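Local coordinates for protein X-PRO dipeptidase (Streptococcus pyogenes M1 GAS, PDB 3O5V) that probably cleaves Xaa-Pro dipeptides with manganese as cofactor and is represented here by its N-terminal creatinase/prolidase domain, at residues G75-D78 with S79-P82. Sequence-based numbering, arbitrary orientation.
Sequences GYVD and SENP
Glu80 sends CG beside its own backbone N (chi1 -76°) and runs extended from there, which carries its carboxylate back to Val77, while Tyr76, with CG between its backbone N and carbonyl carbon (chi1 79°), places its ring beside Pro82. Two bonds close the loop. Val77 N donates to Glu80 OE1 at 3.0 Å, reaching it on the anti side and somewhat out of the carboxylate plane; in return Glu80 N donates to Val77 O at 2.9 Å, from well above the carbonyl plane. Val77 CG2 lies against both Ser79 OG and Glu80 OE1, 3.6 Å from each. Pro82 CB sits over one face of the Tyr76 ring, 3.9 Å from its centroid, a CH-pi contact shifted toward the rim near CE1. Phe56 meets the ring almost in parallel, and Tyr76 OH is hydrogen-bonded to Gln42 N. A water donates to Asp78 O at 3.0 Å; its leg to Glu80 O is unusually short and so doubtful. Asp78 OD1 forms a salt bridge with Arg41. This is a type I beta turn, Val77 to Glu80, leading from edge strand 73-76 of the domain's mixed sheet into helix 82-89, N-capped by Asn81.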
loop_
_atom_site.group_PDB
_atom_site.type_symbol
_atom_site.label_atom_id
_atom_site.label_comp_id
_atom_site.label_asym_id
_atom_site.label_seq_id
_atom_site.Cartn_x
_atom_site.Cartn_y
_atom_site.Cartn_z
ATOM N N GLY A 75 7.624 -10.074 0.011
ATOM C CA GLY A 75 7.300 -10.616 1.318
ATOM C C GLY A 75 8.339 -10.303 2.383
ATOM O O GLY A 75 9.458 -9.855 2.081
ATOM N N TYR A 76 7.941 -10.519 3.628
ATOM C CA TYR A 76 8.853 -10.488 4.770
ATOM C C TYR A 76 8.605 -11.715 5.634
ATOM O O TYR A 76 7.455 -12.102 5.867
ATOM C CB TYR A 76 8.726 -9.193 5.589
ATOM C CG TYR A 76 7.552 -9.117 6.553
ATOM C CD1 TYR A 76 7.745 -9.246 7.930
ATOM C CD2 TYR A 76 6.254 -8.902 6.087
ATOM C CE1 TYR A 76 6.676 -9.176 8.815
ATOM C CE2 TYR A 76 5.185 -8.814 6.958
ATOM C CZ TYR A 76 5.399 -8.952 8.324
ATOM O OH TYR A 76 4.340 -8.875 9.193
ATOM N N VAL A 77 9.696 -12.340 6.074
ATOM C CA VAL A 77 9.606 -13.455 7.017
ATOM C C VAL A 77 9.530 -12.937 8.462
ATOM O O VAL A 77 9.877 -11.787 8.733
ATOM C CB VAL A 77 10.766 -14.463 6.842
ATOM C CG1 VAL A 77 10.714 -15.091 5.456
ATOM C CG2 VAL A 77 12.117 -13.789 7.093
ATOM N N ASP A 78 9.079 -13.791 9.378
ATOM C CA ASP A 78 8.830 -13.386 10.766
ATOM C C ASP A 78 10.081 -12.900 11.539
ATOM O O ASP A 78 9.961 -12.128 12.488
ATOM C CB ASP A 78 8.085 -14.496 11.516
ATOM C CG ASP A 78 6.680 -14.737 10.959
ATOM O OD1 ASP A 78 6.011 -13.764 10.529
ATOM O OD2 ASP A 78 6.244 -15.904 10.954
ATOM N N SER A 79 11.265 -13.317 11.102
ATOM C CA SER A 79 12.526 -12.844 11.706
ATOM C C SER A 79 12.958 -11.445 11.218
ATOM O O SER A 79 13.905 -10.855 11.762
ATOM C CB SER A 79 13.640 -13.866 11.478
ATOM O OG SER A 79 14.014 -13.926 10.116
ATOM N N GLU A 80 12.255 -10.910 10.214
ATOM C CA GLU A 80 12.526 -9.576 9.665
ATOM C C GLU A 80 11.630 -8.501 10.280
ATOM O O GLU A 80 10.445 -8.736 10.550
ATOM C CB GLU A 80 12.350 -9.570 8.143
ATOM C CG GLU A 80 13.495 -10.219 7.368
ATOM C CD GLU A 80 13.235 -10.311 5.865
ATOM O OE1 GLU A 80 12.079 -10.595 5.459
ATOM O OE2 GLU A 80 14.202 -10.121 5.084
ATOM N N ASN A 81 12.200 -7.321 10.505
ATOM C CA ASN A 81 11.420 -6.174 10.941
ATOM C C ASN A 81 10.659 -5.663 9.708
ATOM O O ASN A 81 11.293 -5.293 8.721
ATOM C CB ASN A 81 12.354 -5.091 11.481
ATOM C CG ASN A 81 11.616 -3.819 11.878
ATOM O OD1 ASN A 81 10.949 -3.189 11.057
ATOM N ND2 ASN A 81 11.752 -3.426 13.136
ATOM N N PRO A 82 9.307 -5.645 9.751
ATOM C CA PRO A 82 8.595 -5.301 8.500
ATOM C C PRO A 82 8.872 -3.874 8.012
ATOM O O PRO A 82 8.894 -3.631 6.804
ATOM C CB PRO A 82 7.113 -5.481 8.866
ATOM C CG PRO A 82 7.074 -5.240 10.370
ATOM C CD PRO A 82 8.378 -5.823 10.888
HETATM O O HOH W 1 8.528 -9.515 11.888
#